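Local coordinates for protein endo-beta-1,4-glucanase (Ampullaria crossean, PDB 5XBU) that probably hydrolyses internal beta-1,4-glucosidic bonds of cellulose, as an endoglucanase of glycoside hydrolase family 45, at residues A[25-30]-A[156-161]; A[35-40]-A[109-114]; A[51-56]-A[144-149]. All blocks are in the same frame, centred on the assembly; numbering follows the deposited sequence.

All three contacts belong to one domain, whose family points to a double-psi beta-barrel. Contact 1 joins strands 22-30 and 160-165 and closes the longest loop of the three; contacts 2 and 3 are nested inside it. Their own segments alternate in the order 35-40, 51-56, 109-114 and 144-149, so these two loops cross. The centres of contacts 1 and 2 lie about 18 Å apart, those of 1 and 3 about 15 Å, and those of 2 and 3 about 14 Å. Y30 ties contact 1 to both others, through OH to N110 ND2 and through its carbonyl to D145 N. T109 OG1 bonds N52 OD1, so contacts 2 and 3 hold each other as well as strand 22-30.

Contact 1: A[25-30]-A[156-161]; sequences ASTTRY and DNPEVT
T27 places OG1 between its backbone N and carbonyl carbon (chi1 73°), and from there the hydroxyl gives its proton to P158 O at 2.9 Å, in the carbonyl plane and on a lone pair. The setting is an antiparallel strand pair inside the sheet of what is, by family, a double-psi beta-barrel: strand 22-30 runs against the chain entering strand 160-165. At the regular end, A25 and V160 form a hydrogen-bonded pair, A25 N to V160 O at 2.8 Å and V160 N to A25 O at 3.0 Å. Their side chains share one face of the sheet, with A25 CB 3.8 Å from V160 CG2. T27 crosses both P158 and V160 at about a right angle, its CG2 reaching V160 CG2.

N157 takes left-handed backbone angles (phi 47°), and its CB lies 3.2 Å from T27 O. The ND2 of N157 is held elsewhere, by K94 O, while strand 140-144 flanks 22-30 on its other edge, D142 and H140 taking T28 OG1. A water bridges the two chains here: it accepts from R29 N at 2.9 Å and donates to N157 OD1 at 2.8 Å.

Contact 2: A[35-40]-A[109-114]; sequences KGACGC and TNACPI
The side-chain amide of N110 has G36 on one face and its own chain on the other. G36 CA lies over the first face, 3.7 Å from N110 CG, and A37 N comes in from that same side, 42° out of the plane, to bond N110 OD1 at 2.9 Å. From the opposite face A111 N makes a weak bond to OD1, so two N-H groups grip the oxygen and fix the amide's rotation; ND2 goes to Y30 OH. The peptide joining T109 to N110 is the second flat group. Over one face of it sits C38 SG, 3.4 Å from T109 C, and on that side C38 N gives T109 O a bond of 3.2 Å, 50° out of the carbonyl plane.

A water also donates to T109 O, at 2.7 Å, and to K35 O, while accepting from C40 N. It thus ties the residues flanking the type I turn G36-G39 to the chain leaving strand 104-108. A37 CB meets A111 CB at 4.0 Å. Disulfides to C78 and C178 hold C38 and C40. Around the contact, F65 of helix 62-65 packs on A37, C38 and A111, W51 of helix 50-54 touches C40 and T109, and strand 57-60 brings A59 against N110.

Contact 3: A[51-56]-A[144-149]; sequences WNLQKH and QDQVGQ
Q149 points its side chain at the C-terminal end of helix 50-54, where the helix meets the loop that leaves strand 140-144 of the probable double-psi beta-barrel. With CG between the backbone N and the carbonyl carbon (chi1 60°) and a bend at chi2, the amide lies against carbonyls at and just past the helix end. NE2 spends both hydrogens there: on L53 O at 2.9 Å, from 48° above that carbonyl's plane, and on K55 O at 3.0 Å, which lies in the amide plane of Q149. On the amide's other branch OE1 receives V147 N at 3.0 Å, bracing the type I turn D145-G148.

An alanine in place of Q149 would probably leave the carbonyls of L53 and K55 without this shared donor and V147 N without its acceptor, setting the turn free to shift against the helix.

The side chains of L53 and Q146 run alongside each other in the same direction, with L53 CD1 3.7 Å from Q146 NE2. Q144 crosses L53 obliquely and reaches N52 O through a water on its NE2. V147 CG2 rests on Q54 CA at 3.7 Å. Further along, a water in the plane of the H56 ring sits 2.7 Å from H56 NE2 and donates to Q149 O at 2.8 Å.

Contact 1: A[25-30]-A[156-161]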
loop_
_atom_site.group_PDB
_atom_site.type_symbol
_atom_site.label_atom_id
_atom_site.label_comp_id
_atom_site.label_asym_id
_atom_site.label_seq_id
_atom_site.Cartn_x
_atom_site.Cartn_y
_atom_site.Cartn_z
ATOM N N ALA A 25 -0.684 -8.655 3.671
ATOM C CA ALA A 25 -1.172 -7.791 2.622
ATOM C C ALA A 25 -0.667 -8.316 1.296
ATOM O O ALA A 25 0.430 -8.892 1.211
ATOM C CB ALA A 25 -0.694 -6.358 2.794
ATOM N N SER A 26 -1.463 -8.102 0.260
ATOM C CA SER A 26 -0.971 -8.222 -1.099
ATOM C C SER A 26 -0.359 -6.901 -1.544
ATOM O O SER A 26 -0.623 -5.837 -0.969
ATOM C CB SER A 26 -2.091 -8.666 -2.034
ATOM O OG SER A 26 -3.308 -7.970 -1.798
ATOM N N THR A 27 0.489 -6.990 -2.573
ATOM C CA THR A 27 1.108 -5.825 -3.163
ATOM C C THR A 27 1.086 -5.946 -4.679
ATOM O O THR A 27 1.115 -7.036 -5.239
ATOM C CB THR A 27 2.558 -5.591 -2.668
ATOM O OG1 THR A 27 3.454 -6.551 -3.240
ATOM C CG2 THR A 27 2.706 -5.592 -1.167
ATOM N N THR A 28 1.079 -4.781 -5.334
ATOM C CA THR A 28 1.323 -4.635 -6.764
ATOM C C THR A 28 2.212 -3.407 -6.940
ATOM O O THR A 28 2.582 -2.742 -5.964
ATOM C CB THR A 28 0.020 -4.530 -7.581
ATOM O OG1 THR A 28 -0.828 -3.520 -7.034
ATOM C CG2 THR A 28 -0.748 -5.845 -7.655
ATOM N N ARG A 29 2.540 -3.075 -8.179
ATOM C CA ARG A 29 3.242 -1.838 -8.467
ATOM C C ARG A 29 2.434 -1.049 -9.480
ATOM O O ARG A 29 1.684 -1.624 -10.279
ATOM C CB ARG A 29 4.676 -2.089 -8.947
ATOM C CG ARG A 29 4.803 -3.090 -10.094
ATOM C CD ARG A 29 6.267 -3.382 -10.418
ATOM N NE ARG A 29 6.575 -4.757 -10.769
ATOM C CZ ARG A 29 7.724 -5.108 -11.325
ATOM N NH1 ARG A 29 7.986 -6.375 -11.620
ATOM N NH2 ARG A 29 8.604 -4.160 -11.610
ATOM N N TYR A 30 2.570 0.272 -9.417
ATOM C CA TYR A 30 1.850 1.141 -10.319
ATOM C C TYR A 30 2.712 2.309 -10.703
ATOM O O TYR A 30 3.680 2.655 -10.017
ATOM C CB TYR A 30 0.539 1.619 -9.742
ATOM C CG TYR A 30 0.593 2.788 -8.765
ATOM C CD1 TYR A 30 1.071 2.645 -7.473
ATOM C CD2 TYR A 30 0.133 4.057 -9.156
ATOM C CE1 TYR A 30 1.052 3.704 -6.585
ATOM C CE2 TYR A 30 0.128 5.139 -8.268
ATOM C CZ TYR A 30 0.575 4.935 -6.982
ATOM O OH TYR A 30 0.535 6.016 -6.129
ATOM N N ASP A 156 8.138 -8.638 -7.126
ATOM C CA ASP A 156 7.129 -8.954 -8.128
ATOM C C ASP A 156 5.860 -9.356 -7.369
ATOM O O ASP A 156 5.597 -10.532 -7.103
ATOM C CB ASP A 156 7.603 -10.062 -9.038
ATOM C CG ASP A 156 6.598 -10.405 -10.112
ATOM O OD1 ASP A 156 5.602 -9.669 -10.302
ATOM O OD2 ASP A 156 6.811 -11.432 -10.770
ATOM N N ASN A 157 5.078 -8.343 -7.003
ATOM C CA ASN A 157 3.842 -8.514 -6.257
ATOM C C ASN A 157 3.979 -9.454 -5.053
ATOM O O ASN A 157 3.146 -10.343 -4.865
ATOM C CB ASN A 157 2.710 -8.986 -7.158
ATOM C CG ASN A 157 2.446 -8.110 -8.336
ATOM O OD1 ASN A 157 2.913 -6.982 -8.417
ATOM N ND2 ASN A 157 1.642 -8.630 -9.273
ATOM N N PRO A 158 4.991 -9.273 -4.211
ATOM C CA PRO A 158 5.146 -10.219 -3.103
ATOM C C PRO A 158 4.010 -10.113 -2.103
ATOM O O PRO A 158 3.466 -9.031 -1.834
ATOM C CB PRO A 158 6.458 -9.787 -2.447
ATOM C CG PRO A 158 6.559 -8.313 -2.783
ATOM C CD PRO A 158 6.029 -8.235 -4.172
ATOM N N GLU A 159 3.720 -11.248 -1.484
ATOM C CA GLU A 159 2.959 -11.311 -0.240
ATOM C C GLU A 159 3.818 -10.777 0.897
ATOM O O GLU A 159 5.016 -11.088 0.984
ATOM C CB GLU A 159 2.613 -12.789 0.025
ATOM C CG GLU A 159 1.760 -13.047 1.248
ATOM C CD GLU A 159 1.543 -14.551 1.436
ATOM O OE1 GLU A 159 0.378 -15.013 1.384
ATOM O OE2 GLU A 159 2.554 -15.261 1.644
ATOM N N VAL A 160 3.223 -9.967 1.776
ATOM C CA VAL A 160 3.972 -9.368 2.869
ATOM C C VAL A 160 3.149 -9.456 4.147
ATOM O O VAL A 160 1.922 -9.571 4.108
ATOM C CB VAL A 160 4.324 -7.886 2.585
ATOM C CG1 VAL A 160 5.139 -7.765 1.286
ATOM C CG2 VAL A 160 3.047 -7.034 2.465
ATOM N N THR A 161 3.826 -9.356 5.284
ATOM C CA THR A 161 3.167 -8.924 6.501
ATOM C C THR A 161 3.270 -7.403 6.598
ATOM O O THR A 161 4.206 -6.801 6.062
ATOM C CB THR A 161 3.721 -9.591 7.759
ATOM O OG1 THR A 161 5.114 -9.313 7.910
ATOM C CG2 THR A 161 3.473 -11.105 7.729
HETATM O O HOH W 1 0.642 -9.906 -3.417
HETATM O O HOH W 2 2.062 -5.095 -10.260
HETATM O O HOH W 3 5.326 -6.781 -10.363
#

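Contact 2: A[35-40]-A[109-114]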
loop_
_atom_site.group_PDB
_atom_site.type_symbol
_atom_site.label_atom_id
_atom_site.label_comp_id
_atom_site.label_asym_id
_atom_site.label_seq_id
_atom_site.Cartn_x
_atom_site.Cartn_y
_atom_site.Cartn_z
ATOM N N LYS A 35 -0.538 13.556 -9.145
ATOM C CA LYS A 35 -0.174 14.077 -7.834
ATOM C C LYS A 35 -0.600 13.115 -6.734
ATOM O O LYS A 35 0.184 12.797 -5.832
ATOM C CB LYS A 35 -0.815 15.445 -7.617
ATOM C CG LYS A 35 -0.553 15.977 -6.227
ATOM C CD LYS A 35 -0.874 17.449 -6.103
ATOM C CE LYS A 35 -2.358 17.721 -6.240
ATOM N NZ LYS A 35 -2.615 19.197 -6.187
ATOM N N GLY A 36 -1.834 12.643 -6.799
ATOM C CA GLY A 36 -2.321 11.653 -5.861
ATOM C C GLY A 36 -3.249 12.233 -4.800
ATOM O O GLY A 36 -3.388 13.446 -4.610
ATOM N N ALA A 37 -3.852 11.302 -4.077
ATOM C CA ALA A 37 -4.989 11.560 -3.217
ATOM C C ALA A 37 -4.633 12.231 -1.906
ATOM O O ALA A 37 -5.553 12.613 -1.171
ATOM C CB ALA A 37 -5.716 10.246 -2.952
ATOM N N CYS A 38 -3.342 12.373 -1.584
ATOM C CA CYS A 38 -2.930 13.068 -0.383
ATOM C C CYS A 38 -2.380 14.455 -0.691
ATOM O O CYS A 38 -1.899 15.135 0.223
ATOM C CB CYS A 38 -1.933 12.256 0.436
ATOM S SG CYS A 38 -2.602 10.639 0.926
ATOM N N GLY A 39 -2.497 14.909 -1.933
ATOM C CA GLY A 39 -2.081 16.259 -2.251
ATOM C C GLY A 39 -0.584 16.486 -2.197
ATOM O O GLY A 39 -0.140 17.609 -1.925
ATOM N N CYS A 40 0.208 15.460 -2.505
ATOM C CA CYS A 40 1.664 15.559 -2.434
ATOM C C CYS A 40 2.247 16.122 -3.733
ATOM O O CYS A 40 2.982 15.464 -4.474
ATOM C CB CYS A 40 2.276 14.217 -2.064
ATOM S SG CYS A 40 1.767 13.697 -0.395
ATOM N N THR A 109 0.633 7.981 0.271
ATOM C CA THR A 109 0.492 9.268 -0.409
ATOM C C THR A 109 -0.620 9.267 -1.439
ATOM O O THR A 109 -0.872 10.313 -2.050
ATOM C CB THR A 109 1.795 9.717 -1.069
ATOM O OG1 THR A 109 2.066 8.807 -2.128
ATOM C CG2 THR A 109 2.935 9.792 -0.098
ATOM N N ASN A 110 -1.315 8.149 -1.634
ATOM C CA ASN A 110 -2.323 8.054 -2.671
ATOM C C ASN A 110 -3.273 6.933 -2.273
ATOM O O ASN A 110 -3.057 6.269 -1.261
ATOM C CB ASN A 110 -1.605 7.854 -4.009
ATOM C CG ASN A 110 -2.494 8.012 -5.220
ATOM O OD1 ASN A 110 -3.573 8.596 -5.167
ATOM N ND2 ASN A 110 -2.027 7.497 -6.346
ATOM N N ALA A 111 -4.324 6.744 -3.072
ATOM C CA ALA A 111 -5.333 5.721 -2.825
ATOM C C ALA A 111 -5.481 4.810 -4.030
ATOM O O ALA A 111 -5.363 5.257 -5.174
ATOM C CB ALA A 111 -6.687 6.384 -2.566
ATOM N N CYS A 112 -5.789 3.544 -3.743
ATOM C CA CYS A 112 -6.177 2.553 -4.740
ATOM C C CYS A 112 -7.689 2.370 -4.596
ATOM O O CYS A 112 -8.143 1.624 -3.712
ATOM C CB CYS A 112 -5.440 1.234 -4.500
ATOM S SG CYS A 112 -5.827 -0.076 -5.718
ATOM N N PRO A 113 -8.509 3.080 -5.383
ATOM C CA PRO A 113 -9.960 2.987 -5.167
ATOM C C PRO A 113 -10.487 1.619 -5.548
ATOM O O PRO A 113 -9.954 0.937 -6.427
ATOM C CB PRO A 113 -10.551 4.044 -6.106
ATOM C CG PRO A 113 -9.431 4.914 -6.508
ATOM C CD PRO A 113 -8.177 4.094 -6.407
ATOM N N ILE A 114 -11.585 1.239 -4.900
ATOM C CA ILE A 114 -12.298 0.028 -5.292
ATOM C C ILE A 114 -12.651 0.097 -6.769
ATOM O O ILE A 114 -12.471 -0.866 -7.516
ATOM C CB ILE A 114 -13.547 -0.163 -4.420
ATOM C CG1 ILE A 114 -13.153 -0.403 -2.959
ATOM C CG2 ILE A 114 -14.454 -1.244 -4.979
ATOM C CD1 ILE A 114 -14.286 -0.218 -1.955
HETATM O O HOH W 4 -0.433 12.750 -3.168
#

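Contact 3: A[51-56]-A[144-149]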
loop_
_atom_site.group_PDB
_atom_site.type_symbol
_atom_site.label_atom_id
_atom_site.label_comp_id
_atom_site.label_asym_id
_atom_site.label_seq_id
_atom_site.Cartn_x
_atom_site.Cartn_y
_atom_site.Cartn_z
ATOM N N TRP A 51 9.824 13.801 -5.101
ATOM C CA TRP A 51 10.007 12.748 -4.105
ATOM C C TRP A 51 8.857 11.750 -4.106
ATOM O O TRP A 51 9.050 10.575 -3.757
ATOM C CB TRP A 51 10.247 13.313 -2.709
ATOM C CG TRP A 51 9.092 14.100 -2.126
ATOM C CD1 TRP A 51 8.990 15.455 -2.047
ATOM C CD2 TRP A 51 7.910 13.573 -1.499
ATOM N NE1 TRP A 51 7.820 15.798 -1.432
ATOM C CE2 TRP A 51 7.135 14.661 -1.089
ATOM C CE3 TRP A 51 7.458 12.280 -1.227
ATOM C CZ2 TRP A 51 5.913 14.492 -0.445
ATOM C CZ3 TRP A 51 6.238 12.115 -0.591
ATOM C CH2 TRP A 51 5.475 13.224 -0.206
ATOM N N ASN A 52 7.652 12.200 -4.445
ATOM C CA ASN A 52 6.472 11.336 -4.453
ATOM C C ASN A 52 6.396 10.436 -5.688
ATOM O O ASN A 52 5.555 9.535 -5.748
ATOM C CB ASN A 52 5.224 12.212 -4.272
ATOM C CG ASN A 52 3.996 11.401 -3.997
ATOM O OD1 ASN A 52 4.038 10.429 -3.243
ATOM N ND2 ASN A 52 2.878 11.803 -4.601
ATOM N N LEU A 53 7.297 10.616 -6.647
ATOM C CA LEU A 53 7.522 9.667 -7.726
ATOM C C LEU A 53 8.728 8.775 -7.483
ATOM O O LEU A 53 8.838 7.723 -8.118
ATOM C CB LEU A 53 7.737 10.442 -9.045
ATOM C CG LEU A 53 6.511 11.201 -9.523
ATOM C CD1 LEU A 53 6.841 11.957 -10.780
ATOM C CD2 LEU A 53 5.311 10.266 -9.752
ATOM N N GLN A 54 9.634 9.179 -6.588
ATOM C CA GLN A 54 10.943 8.547 -6.437
ATOM C C GLN A 54 11.063 7.628 -5.227
ATOM O O GLN A 54 11.869 6.681 -5.259
ATOM C CB GLN A 54 12.023 9.627 -6.288
ATOM C CG GLN A 54 12.210 10.496 -7.499
ATOM C CD GLN A 54 12.945 11.780 -7.178
ATOM O OE1 GLN A 54 13.019 12.212 -6.029
ATOM N NE2 GLN A 54 13.494 12.410 -8.212
ATOM N N LYS A 55 10.369 7.947 -4.146
ATOM C CA LYS A 55 10.578 7.302 -2.853
ATOM C C LYS A 55 9.664 6.103 -2.682
ATOM O O LYS A 55 8.916 5.749 -3.589
ATOM C CB LYS A 55 10.442 8.304 -1.725
ATOM C CG LYS A 55 11.570 9.318 -1.705
ATOM C CD LYS A 55 11.622 10.034 -0.368
ATOM C CE LYS A 55 12.747 10.991 -0.295
ATOM N NZ LYS A 55 12.858 11.534 1.077
ATOM N N HIS A 56 9.775 5.450 -1.519
ATOM C CA HIS A 56 8.936 4.311 -1.173
ATOM C C HIS A 56 7.599 4.856 -0.673
ATOM O O HIS A 56 7.413 5.122 0.521
ATOM C CB HIS A 56 9.620 3.489 -0.097
ATOM C CG HIS A 56 10.852 2.825 -0.552
ATOM N ND1 HIS A 56 11.941 2.651 0.272
ATOM C CD2 HIS A 56 11.182 2.253 -1.738
ATOM C CE1 HIS A 56 12.909 2.034 -0.402
ATOM N NE2 HIS A 56 12.470 1.776 -1.622
ATOM N N GLN A 144 4.365 2.624 -5.655
ATOM C CA GLN A 144 4.818 3.522 -6.727
ATOM C C GLN A 144 6.146 3.029 -7.295
ATOM O O GLN A 144 7.094 2.765 -6.549
ATOM C CB GLN A 144 4.995 4.907 -6.125
ATOM C CG GLN A 144 5.564 5.967 -7.074
ATOM C CD GLN A 144 4.674 6.257 -8.247
ATOM O OE1 GLN A 144 4.948 5.832 -9.370
ATOM N NE2 GLN A 144 3.565 6.975 -7.985
ATOM N N ASP A 145 6.216 2.945 -8.627
ATOM C CA ASP A 145 7.397 2.406 -9.293
ATOM C C ASP A 145 7.865 3.299 -10.440
ATOM O O ASP A 145 8.588 2.824 -11.314
ATOM C CB ASP A 145 7.133 0.970 -9.795
ATOM C CG ASP A 145 8.418 0.200 -10.179
ATOM O OD1 ASP A 145 9.482 0.340 -9.519
ATOM O OD2 ASP A 145 8.355 -0.561 -11.162
ATOM N N GLN A 146 7.483 4.587 -10.444
ATOM C CA GLN A 146 7.771 5.457 -11.587
ATOM C C GLN A 146 9.236 5.429 -11.981
ATOM O O GLN A 146 9.555 5.450 -13.174
ATOM C CB GLN A 146 7.300 6.895 -11.312
ATOM C CG GLN A 146 7.709 7.931 -12.392
ATOM C CD GLN A 146 6.536 8.559 -13.130
ATOM O OE1 GLN A 146 5.455 8.003 -13.211
ATOM N NE2 GLN A 146 6.769 9.734 -13.696
ATOM N N VAL A 147 10.147 5.402 -11.009
ATOM C CA VAL A 147 11.585 5.445 -11.294
ATOM C C VAL A 147 12.267 4.105 -11.025
ATOM O O VAL A 147 13.503 4.029 -10.890
ATOM C CB VAL A 147 12.280 6.616 -10.582
ATOM C CG1 VAL A 147 11.570 7.907 -10.896
ATOM C CG2 VAL A 147 12.379 6.386 -9.072
ATOM N N GLY A 148 11.488 3.034 -10.976
ATOM C CA GLY A 148 12.075 1.728 -10.794
ATOM C C GLY A 148 12.441 1.391 -9.369
ATOM O O GLY A 148 13.208 0.444 -9.153
ATOM N N GLN A 149 11.896 2.111 -8.382
ATOM C CA GLN A 149 12.299 1.869 -6.999
ATOM C C GLN A 149 11.806 0.530 -6.469
ATOM O O GLN A 149 12.428 -0.047 -5.557
ATOM C CB GLN A 149 11.838 3.009 -6.093
ATOM C CG GLN A 149 10.311 3.282 -6.002
ATOM C CD GLN A 149 9.829 4.307 -7.027
ATOM O OE1 GLN A 149 10.057 4.177 -8.235
ATOM N NE2 GLN A 149 9.167 5.355 -6.538
HETATM O O HOH W 5 3.056 8.332 -5.498
HETATM O O HOH W 6 14.133 0.902 -3.612
#